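Local coordinates for stress-induced-phosphoprotein 1 (Caenorhabditis elegans, PDB 4GCN), which acts as a TPR co-chaperone that binds Hsp70 and Hsp90, inhibits the Hsp90 ATPase, promotes longevity and thermotolerance, and takes part in gonad development, at residues D78-A83 with S111-P116; Q104-S109 with K120-L125; F44-A49 with E66-V71. All blocks are in the same frame, centred on the assembly; numbering follows the deposited sequence. Where two conformers were deposited one is given.

Contact 1. Residues D78-A83 with S111-P116; sequences DYKLIA and SEFRDP
One face of the Phe113 ring carries Lys80 CG, which stands 4.1 Å from the ring centroid and 24° off the ring normal, a CH-pi contact. The same CG covers a face of the Tyr79 ring toward its rim, so the lysine stem is shared by two aromatic rings. At this ring's edge, Tyr79 CD1 comes within 3.2 Å of the carbonyl oxygen Glu112 O. The setting is the antiparallel TPR hairpin of helices 79-95 and 99-112, where the start of the first helix meets the exit of the second in the predicted third repeat. Tyr79 CG is flanked by both N and C of its backbone, a sterically tight rotamer (chi1 72°), and Tyr79 CE1 lies 4.0 Å from Phe113 CD1. Deeper in, Glu112 bends at chi2 and lays its chain over the first helical turn, with OE1 3.7 Å from Ile82 CG2; OE2 has a long, weak ion pair with Arg73. Phe113 is the first residue to leave the helix, and its CB packs tightly against Ala83 CB at 3.4 Å. Asp78 is the N-cap: OD1 accepts from Lys80 N at 2.9 Å, from above the carboxylate plane (N-H...O 156°). Bends at chi3 and chi4 curl the lysine back, so that Lys80 NZ also reaches Asp78 OD1, at 2.7 Å on its syn lone pair.

Contact 2. Residues Q104-S109 with K120-L125; sequences QWFHRS and KKVKEL
Phe106 holds CG anti to its carbonyl carbon (chi1 -75°), which sends the ring across to the C-terminal helix, while Val122 sets CG1 anti to its backbone N (chi1 171°) and so splits its methyls between two partners. Val122 CG2 meets Phe106 CB at 3.6 Å, and Val122 CG1 lies over a face of the His107 imidazole, 4.0 Å from its centroid, as a CH-pi contact. Farther out on the phenyl ring, Leu125 CD1 touches Phe106 CE2 at 3.6 Å, the two side chains crossing at about a right angle. Lys121, extended beyond CG, crosses the far end of the ring obliquely and brings its CE to 3.6 Å from Phe106 CZ. Helices 99-112 and 116-126 run roughly antiparallel here, their local axes 150° apart in direction and 10.6 Å apart at closest approach, as where a terminal helix closes the end of a TPR array. No hydrogen bond links the two segments. The polar tips are satisfied elsewhere, Lys121 NZ by Gln94 and His107 NE2 by Glu126, so the cohesion is essentially apolar; the neighbouring carboxylate of Glu126 would probably raise the affinity of the imidazole for a second proton.

Contact 3. Residues F44-A49 with E66-V71; sequences FYNNKA and EKAVEV
Helices 42-54 and 58-74 form the antiparallel hairpin of the predicted second TPR, and residues 44-49 and 66-71 make a buried part of its interface. The local axes approach to 8.5 Å with their directions 168° apart, and such close packing goes with a small residue, Ala68, whose CA is the nearest to that of Tyr45. Tyr45 carries most of the contact. With CG anti to the carbonyl carbon (chi1 -57°), its ring reaches toward the partner helix and lies across Lys67 and Val71, one helical turn apart. Tyr45 CD1 lies 3.8 Å from Lys67 CB, and the diagonally placed ring carbon Tyr45 CE2 lies 3.8 Å from Val71 CG2, both partners on the same side of the ring plane. The valine methyl makes an off-centre CH-pi contact, 4.2 Å from the Tyr45 ring centroid. At the base, Tyr45 CB rests 3.9 Å from Ala68 CB. The alanine methyl is also approached by the amide oxygen of the next residue, Asn46 OD1 to Ala68 CB being 3.3 Å, a contact without a hydrogen bond. Tyr45 OH is hydrogen-bonded to the carbonyl oxygen of Pro39. An alanine in place of Tyr45 would probably loosen the hairpin, since the packing on Lys67 and Val71 and the tie to Pro39 would all be lost. Around this pair, Tyr45 also meets Ile35 of helix 24-37, Phe44 reaches helices 24-37 and 3-20, and Ala68 and Asn46 both touch Ala85 of helix 79-95, which packs against the hairpin.

In the fold
The three contacts follow the superhelical stack of the N-terminal TPR domain from its middle to its C-terminal end. Contact 3 lies about 5 Å from the chain centre, contact 1 about 12 Å and contact 2 about 17 Å, measured centre to centre. Contacts 1 and 2 share helix 99-112 and are joined by a probable hydrogen bond, Ala83 O to Ser109 OG at 2.9 Å. Contact 3 meets contact 1 through Val69 on Ile82, and contact 2 where Trp105 CZ2 packs 3.7 Å from Glu66 CG. Contacts 3 and 1 each lie within one hairpin and contact 2 adds the terminal helix; in TPR co-chaperones such curved arrays present a concave groove to C-terminal chaperone peptides.

Contact 1. Residues D78-A83 with S111-P116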
loop_
_atom_site.group_PDB
_atom_site.type_symbol
_atom_site.label_atom_id
_atom_site.label_comp_id
_atom_site.label_asym_id
_atom_site.label_seq_id
_atom_site.Cartn_x
_atom_site.Cartn_y
_atom_site.Cartn_z
ATOM N N ASP A 78 -11.793 -3.299 -4.380
ATOM C CA ASP A 78 -12.461 -2.104 -3.960
ATOM C C ASP A 78 -11.560 -0.930 -4.368
ATOM O O ASP A 78 -10.378 -0.848 -3.973
ATOM C CB ASP A 78 -12.688 -2.154 -2.445
ATOM C CG ASP A 78 -13.349 -0.916 -1.912
ATOM O OD1 ASP A 78 -13.488 0.088 -2.652
ATOM O OD2 ASP A 78 -13.730 -0.980 -0.719
ATOM N N TYR A 79 -12.104 -0.063 -5.220
ATOM C CA TYR A 79 -11.345 1.080 -5.740
ATOM C C TYR A 79 -10.819 1.998 -4.615
ATOM O O TYR A 79 -9.825 2.693 -4.821
ATOM C CB TYR A 79 -12.201 1.864 -6.757
ATOM C CG TYR A 79 -13.329 2.644 -6.120
ATOM C CD1 TYR A 79 -13.160 3.949 -5.746
ATOM C CD2 TYR A 79 -14.585 2.048 -5.875
ATOM C CE1 TYR A 79 -14.202 4.665 -5.150
ATOM C CE2 TYR A 79 -15.639 2.756 -5.273
ATOM C CZ TYR A 79 -15.446 4.080 -4.932
ATOM O OH TYR A 79 -16.453 4.798 -4.315
ATOM N N LYS A 80 -11.485 2.014 -3.458
ATOM C CA LYS A 80 -11.020 2.811 -2.302
ATOM C C LYS A 80 -9.658 2.358 -1.775
ATOM O O LYS A 80 -8.870 3.154 -1.304
ATOM C CB LYS A 80 -12.092 2.935 -1.203
ATOM C CG LYS A 80 -13.365 3.600 -1.736
ATOM C CD LYS A 80 -14.604 3.680 -0.840
ATOM C CE LYS A 80 -15.243 2.327 -0.420
ATOM N NZ LYS A 80 -15.554 1.338 -1.528
ATOM N N LEU A 81 -9.382 1.066 -1.880
ATOM C CA LEU A 81 -8.104 0.458 -1.436
ATOM C C LEU A 81 -7.028 0.709 -2.474
ATOM O O LEU A 81 -5.843 0.804 -2.170
ATOM C CB LEU A 81 -8.311 -1.064 -1.232
ATOM C CG LEU A 81 -9.452 -1.433 -0.303
ATOM C CD1 LEU A 81 -9.506 -2.958 -0.273
ATOM C CD2 LEU A 81 -9.226 -0.785 1.077
ATOM N N ILE A 82 -7.421 0.816 -3.743
ATOM C CA ILE A 82 -6.502 1.301 -4.769
ATOM C C ILE A 82 -6.145 2.801 -4.535
ATOM O O ILE A 82 -4.966 3.172 -4.609
ATOM C CB ILE A 82 -7.082 1.088 -6.203
ATOM C CG1 ILE A 82 -7.320 -0.404 -6.465
ATOM C CG2 ILE A 82 -6.173 1.766 -7.214
ATOM C CD1 ILE A 82 -8.083 -0.691 -7.816
ATOM N N ALA A 83 -7.118 3.649 -4.173
ATOM C CA ALA A 83 -6.842 5.043 -3.797
ATOM C C ALA A 83 -5.855 5.141 -2.638
ATOM O O ALA A 83 -4.958 6.007 -2.661
ATOM C CB ALA A 83 -8.134 5.767 -3.427
ATOM N N SER A 111 -8.388 11.180 -7.854
ATOM C CA SER A 111 -9.277 10.832 -8.969
ATOM C C SER A 111 -9.869 9.436 -8.722
ATOM O O SER A 111 -10.967 9.121 -9.157
ATOM C CB SER A 111 -8.482 10.852 -10.331
ATOM O OG SER A 111 -8.109 12.155 -10.779
ATOM N N GLU A 112 -9.127 8.569 -8.078
ATOM C CA GLU A 112 -9.645 7.248 -7.721
ATOM C C GLU A 112 -10.774 7.342 -6.623
ATOM O O GLU A 112 -11.840 6.711 -6.716
ATOM C CB GLU A 112 -8.495 6.379 -7.240
ATOM C CG GLU A 112 -8.701 4.861 -7.342
ATOM C CD GLU A 112 -8.657 4.295 -8.750
ATOM O OE1 GLU A 112 -9.107 3.120 -8.936
ATOM O OE2 GLU A 112 -8.152 4.966 -9.635
ATOM N N PHE A 113 -10.507 8.134 -5.608
ATOM C CA PHE A 113 -11.440 8.307 -4.487
ATOM C C PHE A 113 -11.186 9.688 -3.856
ATOM O O PHE A 113 -10.075 9.943 -3.389
ATOM C CB PHE A 113 -11.232 7.242 -3.408
ATOM C CG PHE A 113 -12.127 7.424 -2.194
ATOM C CD1 PHE A 113 -13.485 7.324 -2.300
ATOM C CD2 PHE A 113 -11.588 7.761 -0.981
ATOM C CE1 PHE A 113 -14.326 7.528 -1.218
ATOM C CE2 PHE A 113 -12.399 7.961 0.133
ATOM C CZ PHE A 113 -13.773 7.835 0.018
ATOM N N ARG A 114 -12.208 10.548 -3.842
ATOM C CA ARG A 114 -12.016 11.939 -3.409
ATOM C C ARG A 114 -11.833 11.998 -1.879
ATOM O O ARG A 114 -12.775 11.894 -1.133
ATOM C CB ARG A 114 -13.176 12.804 -3.860
ATOM C CG ARG A 114 -12.852 14.307 -3.975
ATOM C CD ARG A 114 -14.083 15.195 -3.729
ATOM N NE ARG A 114 -13.999 15.963 -2.473
ATOM C CZ ARG A 114 -13.699 17.271 -2.360
ATOM N NH1 ARG A 114 -13.454 18.044 -3.430
ATOM N NH2 ARG A 114 -13.651 17.828 -1.146
ATOM N N ASP A 115 -10.612 12.083 -1.405
ATOM C CA ASP A 115 -10.352 12.227 0.023
ATOM C C ASP A 115 -10.354 13.729 0.357
ATOM O O ASP A 115 -9.493 14.476 -0.113
ATOM C CB ASP A 115 -9.027 11.543 0.354
ATOM C CG ASP A 115 -8.706 11.561 1.830
ATOM O OD1 ASP A 115 -8.360 12.628 2.354
ATOM O OD2 ASP A 115 -8.814 10.498 2.477
ATOM N N PRO A 116 -11.316 14.196 1.163
ATOM C CA PRO A 116 -11.392 15.658 1.331
ATOM C C PRO A 116 -10.113 16.323 1.904
ATOM O O PRO A 116 -9.702 17.385 1.449
ATOM C CB PRO A 116 -12.591 15.862 2.282
ATOM C CG PRO A 116 -13.179 14.516 2.498
ATOM C CD PRO A 116 -12.183 13.479 2.103
#

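Contact 2. Residues Q104-S109 with K120-L125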
loop_
_atom_site.group_PDB
_atom_site.type_symbol
_atom_site.label_atom_id
_atom_site.label_comp_id
_atom_site.label_asym_id
_atom_site.label_seq_id
_atom_site.Cartn_x
_atom_site.Cartn_y
_atom_site.Cartn_z
ATOM N N GLN A 104 2.039 13.780 -8.635
ATOM C CA GLN A 104 1.467 12.871 -9.680
ATOM C C GLN A 104 0.601 11.791 -8.997
ATOM O O GLN A 104 -0.518 11.529 -9.465
ATOM C CB GLN A 104 2.521 12.163 -10.534
ATOM C CG GLN A 104 3.031 12.967 -11.734
ATOM C CD GLN A 104 4.246 12.314 -12.388
ATOM O OE1 GLN A 104 4.296 11.087 -12.528
ATOM N NE2 GLN A 104 5.220 13.140 -12.821
ATOM N N TRP A 105 1.106 11.222 -7.894
ATOM C CA TRP A 105 0.446 10.110 -7.249
ATOM C C TRP A 105 -0.805 10.595 -6.478
ATOM O O TRP A 105 -1.832 9.950 -6.486
ATOM C CB TRP A 105 1.403 9.355 -6.312
ATOM C CG TRP A 105 2.176 8.304 -7.021
ATOM C CD1 TRP A 105 3.443 8.379 -7.562
ATOM C CD2 TRP A 105 1.718 6.970 -7.299
ATOM N NE1 TRP A 105 3.785 7.201 -8.211
ATOM C CE2 TRP A 105 2.777 6.309 -8.074
ATOM C CE3 TRP A 105 0.542 6.300 -7.066
ATOM C CZ2 TRP A 105 2.673 4.979 -8.469
ATOM C CZ3 TRP A 105 0.463 4.943 -7.400
ATOM C CH2 TRP A 105 1.482 4.305 -8.111
ATOM N N PHE A 106 -0.694 11.728 -5.811
ATOM C CA PHE A 106 -1.799 12.298 -5.060
ATOM C C PHE A 106 -2.984 12.625 -5.988
ATOM O O PHE A 106 -4.119 12.431 -5.642
ATOM C CB PHE A 106 -1.310 13.543 -4.360
ATOM C CG PHE A 106 -0.437 13.276 -3.133
ATOM C CD1 PHE A 106 -0.660 12.216 -2.288
ATOM C CD2 PHE A 106 0.574 14.154 -2.797
ATOM C CE1 PHE A 106 0.113 12.029 -1.097
ATOM C CE2 PHE A 106 1.373 13.947 -1.628
ATOM C CZ PHE A 106 1.121 12.889 -0.791
ATOM N N HIS A 107 -2.712 13.211 -7.136
ATOM C CA HIS A 107 -3.735 13.439 -8.122
ATOM C C HIS A 107 -4.402 12.178 -8.642
ATOM O O HIS A 107 -5.643 12.171 -8.737
ATOM C CB HIS A 107 -3.212 14.265 -9.266
ATOM C CG HIS A 107 -3.261 15.734 -8.988
ATOM N ND1 HIS A 107 -4.430 16.386 -8.723
ATOM C CD2 HIS A 107 -2.260 16.684 -8.951
ATOM C CE1 HIS A 107 -4.173 17.729 -8.577
ATOM N NE2 HIS A 107 -2.854 17.902 -8.683
ATOM N N ARG A 108 -3.620 11.119 -8.959
ATOM C CA ARG A 108 -4.174 9.760 -9.152
ATOM C C ARG A 108 -5.080 9.282 -8.043
ATOM O O ARG A 108 -6.247 8.892 -8.291
ATOM C CB ARG A 108 -3.078 8.788 -9.467
ATOM C CG ARG A 108 -2.555 9.025 -10.891
ATOM C CD ARG A 108 -1.324 8.247 -11.233
ATOM N NE ARG A 108 -1.704 6.841 -11.480
ATOM C CZ ARG A 108 -0.907 5.793 -11.258
ATOM N NH1 ARG A 108 0.333 5.979 -10.857
ATOM N NH2 ARG A 108 -1.324 4.538 -11.487
ATOM N N SER A 109 -4.622 9.463 -6.804
ATOM C CA SER A 109 -5.348 8.989 -5.734
ATOM C C SER A 109 -6.680 9.710 -5.601
ATOM O O SER A 109 -7.694 9.082 -5.352
ATOM C CB SER A 109 -4.554 9.167 -4.449
ATOM O OG SER A 109 -5.345 8.746 -3.359
ATOM N N LYS A 120 -7.118 19.225 0.071
ATOM C CA LYS A 120 -6.573 20.431 0.649
ATOM C C LYS A 120 -5.047 20.387 0.678
ATOM O O LYS A 120 -4.371 21.374 0.292
ATOM C CB LYS A 120 -7.135 20.639 2.052
ATOM C CG LYS A 120 -8.622 21.020 2.092
ATOM C CD LYS A 120 -9.064 21.452 3.505
ATOM C CE LYS A 120 -10.588 21.557 3.646
ATOM N NZ LYS A 120 -10.931 22.092 4.968
ATOM N N LYS A 121 -4.537 19.225 1.058
ATOM C CA LYS A 121 -3.101 18.975 1.098
ATOM C C LYS A 121 -2.438 19.206 -0.272
ATOM O O LYS A 121 -1.387 19.809 -0.362
ATOM C CB LYS A 121 -2.810 17.553 1.596
ATOM C CG LYS A 121 -1.367 17.077 1.301
ATOM C CD LYS A 121 -0.906 15.936 2.195
ATOM C CE LYS A 121 0.423 15.412 1.710
ATOM N NZ LYS A 121 0.967 14.437 2.660
ATOM N N VAL A 122 -3.068 18.725 -1.331
ATOM C CA VAL A 122 -2.508 18.892 -2.683
ATOM C C VAL A 122 -2.524 20.348 -3.164
ATOM O O VAL A 122 -1.572 20.790 -3.813
ATOM C CB VAL A 122 -3.228 17.994 -3.679
ATOM C CG1 VAL A 122 -2.794 18.324 -5.087
ATOM C CG2 VAL A 122 -2.940 16.534 -3.331
ATOM N N LYS A 123 -3.611 21.062 -2.873
ATOM C CA LYS A 123 -3.651 22.483 -3.180
ATOM C C LYS A 123 -2.476 23.203 -2.471
ATOM O O LYS A 123 -1.770 23.973 -3.126
ATOM C CB LYS A 123 -5.022 23.068 -2.868
ATOM C CG LYS A 123 -6.024 22.934 -4.041
ATOM C CD LYS A 123 -7.492 22.869 -3.581
ATOM C CE LYS A 123 -8.444 22.277 -4.631
ATOM N NZ LYS A 123 -9.874 22.436 -4.223
ATOM N N GLU A 124 -2.231 22.897 -1.186
ATOM C CA GLU A 124 -1.124 23.480 -0.442
ATOM C C GLU A 124 0.191 23.157 -1.083
ATOM O O GLU A 124 1.049 24.013 -1.166
ATOM C CB GLU A 124 -1.077 23.006 1.006
ATOM C CG GLU A 124 -2.228 23.512 1.863
ATOM C CD GLU A 124 -2.371 25.002 1.726
ATOM O OE1 GLU A 124 -1.386 25.720 2.010
ATOM O OE2 GLU A 124 -3.440 25.451 1.273
ATOM N N LEU A 125 0.362 21.931 -1.535
ATOM C CA LEU A 125 1.635 21.505 -2.155
ATOM C C LEU A 125 1.870 22.146 -3.516
ATOM O O LEU A 125 3.018 22.236 -3.965
ATOM C CB LEU A 125 1.692 19.967 -2.360
ATOM C CG LEU A 125 1.829 19.046 -1.127
ATOM C CD1 LEU A 125 1.783 17.549 -1.463
ATOM C CD2 LEU A 125 3.132 19.405 -0.417
#

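Contact 3. Residues F44-A49 with E66-V71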
loop_
_atom_site.group_PDB
_atom_site.type_symbol
_atom_site.label_atom_id
_atom_site.label_comp_id
_atom_site.label_asym_id
_atom_site.label_seq_id
_atom_site.Cartn_x
_atom_site.Cartn_y
_atom_site.Cartn_z
ATOM N N PHE A 44 -2.464 -7.473 0.911
ATOM C CA PHE A 44 -1.091 -7.919 1.294
ATOM C C PHE A 44 -0.046 -6.940 0.788
ATOM O O PHE A 44 1.010 -6.735 1.436
ATOM C CB PHE A 44 -0.782 -9.329 0.799
ATOM C CG PHE A 44 -1.814 -10.367 1.135
ATOM C CD1 PHE A 44 -2.654 -10.253 2.261
ATOM C CD2 PHE A 44 -1.965 -11.481 0.310
ATOM C CE1 PHE A 44 -3.615 -11.212 2.524
ATOM C CE2 PHE A 44 -2.898 -12.433 0.574
ATOM C CZ PHE A 44 -3.753 -12.296 1.659
ATOM N N TYR A 45 -0.299 -6.408 -0.407
ATOM C CA TYR A 45 0.595 -5.431 -1.054
ATOM C C TYR A 45 0.575 -4.090 -0.354
ATOM O O TYR A 45 1.671 -3.528 -0.028
ATOM C CB TYR A 45 0.287 -5.313 -2.537
ATOM C CG TYR A 45 0.389 -6.605 -3.260
ATOM C CD1 TYR A 45 1.607 -7.062 -3.763
ATOM C CD2 TYR A 45 -0.714 -7.375 -3.495
ATOM C CE1 TYR A 45 1.703 -8.242 -4.479
ATOM C CE2 TYR A 45 -0.616 -8.551 -4.208
ATOM C CZ TYR A 45 0.606 -8.985 -4.688
ATOM O OH TYR A 45 0.704 -10.154 -5.372
ATOM N N ASN A 46 -0.605 -3.687 0.103
ATOM C CA ASN A 46 -0.718 -2.491 0.876
ATOM C C ASN A 46 -0.061 -2.698 2.239
ATOM O O ASN A 46 0.580 -1.770 2.720
ATOM C CB ASN A 46 -2.164 -2.002 1.089
ATOM C CG ASN A 46 -2.791 -1.332 -0.151
ATOM O OD1 ASN A 46 -2.088 -0.796 -0.992
ATOM N ND2 ASN A 46 -4.152 -1.348 -0.239
ATOM N N ASN A 47 -0.233 -3.876 2.875
ATOM C CA ASN A 47 0.357 -4.055 4.218
ATOM C C ASN A 47 1.876 -4.091 4.107
ATOM O O ASN A 47 2.554 -3.505 4.898
ATOM C CB ASN A 47 -0.160 -5.336 4.874
ATOM C CG ASN A 47 -1.591 -5.227 5.378
ATOM O OD1 ASN A 47 -2.031 -6.099 6.088
ATOM N ND2 ASN A 47 -2.298 -4.190 5.033
ATOM N N LYS A 48 2.439 -4.685 3.058
ATOM C CA LYS A 48 3.876 -4.663 2.875
ATOM C C LYS A 48 4.422 -3.236 2.640
ATOM O O LYS A 48 5.449 -2.871 3.191
ATOM C CB LYS A 48 4.301 -5.477 1.680
ATOM C CG LYS A 48 4.505 -6.928 2.019
ATOM C CD LYS A 48 5.361 -7.637 1.024
ATOM C CE LYS A 48 6.819 -7.224 0.931
ATOM N NZ LYS A 48 7.847 -8.004 1.686
ATOM N N ALA A 49 3.675 -2.438 1.893
ATOM C CA ALA A 49 3.989 -1.016 1.678
ATOM C C ALA A 49 4.056 -0.235 2.967
ATOM O O ALA A 49 4.956 0.559 3.174
ATOM C CB ALA A 49 3.004 -0.402 0.654
ATOM N N GLU A 66 2.632 0.299 -6.240
ATOM C CA GLU A 66 2.453 0.093 -7.676
ATOM C C GLU A 66 1.868 -1.319 -7.945
ATOM O O GLU A 66 0.955 -1.524 -8.797
ATOM C CB GLU A 66 3.801 0.244 -8.389
ATOM C CG GLU A 66 4.350 1.682 -8.463
ATOM C CD GLU A 66 5.875 1.758 -8.835
ATOM O OE1 GLU A 66 6.562 0.733 -8.978
ATOM O OE2 GLU A 66 6.408 2.860 -9.008
ATOM N N LYS A 67 2.437 -2.303 -7.270
ATOM C CA LYS A 67 1.864 -3.661 -7.245
ATOM C C LYS A 67 0.369 -3.677 -6.772
ATOM O O LYS A 67 -0.462 -4.233 -7.453
ATOM C CB LYS A 67 2.723 -4.640 -6.413
ATOM C CG LYS A 67 3.996 -5.140 -7.076
ATOM C CD LYS A 67 4.812 -5.942 -6.037
ATOM C CE LYS A 67 6.160 -6.428 -6.512
ATOM N NZ LYS A 67 6.170 -6.793 -7.957
ATOM N N ALA A 68 0.029 -2.992 -5.681
ATOM C CA ALA A 68 -1.334 -2.947 -5.210
ATOM C C ALA A 68 -2.288 -2.425 -6.277
ATOM O O ALA A 68 -3.361 -2.954 -6.474
ATOM C CB ALA A 68 -1.416 -2.088 -3.919
ATOM N N VAL A 69 -1.898 -1.344 -6.930
ATOM C CA VAL A 69 -2.707 -0.730 -7.949
ATOM C C VAL A 69 -2.915 -1.714 -9.089
ATOM O O VAL A 69 -4.065 -1.890 -9.554
ATOM C CB VAL A 69 -2.079 0.582 -8.500
ATOM C CG1 VAL A 69 -2.803 1.078 -9.745
ATOM C CG2 VAL A 69 -2.020 1.650 -7.454
ATOM N N GLU A 70 -1.863 -2.364 -9.541
ATOM C CA GLU A 70 -1.957 -3.282 -10.672
ATOM C C GLU A 70 -2.878 -4.478 -10.333
ATOM O O GLU A 70 -3.793 -4.844 -11.104
ATOM C CB GLU A 70 -0.552 -3.770 -11.014
ATOM C CG GLU A 70 -0.450 -4.541 -12.296
ATOM C CD GLU A 70 0.991 -4.922 -12.588
ATOM O OE1 GLU A 70 1.917 -4.099 -12.335
ATOM O OE2 GLU A 70 1.193 -6.056 -13.037
ATOM N N VAL A 71 -2.621 -5.064 -9.171
ATOM C CA VAL A 71 -3.388 -6.178 -8.658
ATOM C C VAL A 71 -4.841 -5.782 -8.408
ATOM O O VAL A 71 -5.760 -6.569 -8.700
ATOM C CB VAL A 71 -2.728 -6.721 -7.341
ATOM C CG1 VAL A 71 -3.685 -7.663 -6.585
ATOM C CG2 VAL A 71 -1.421 -7.409 -7.720
#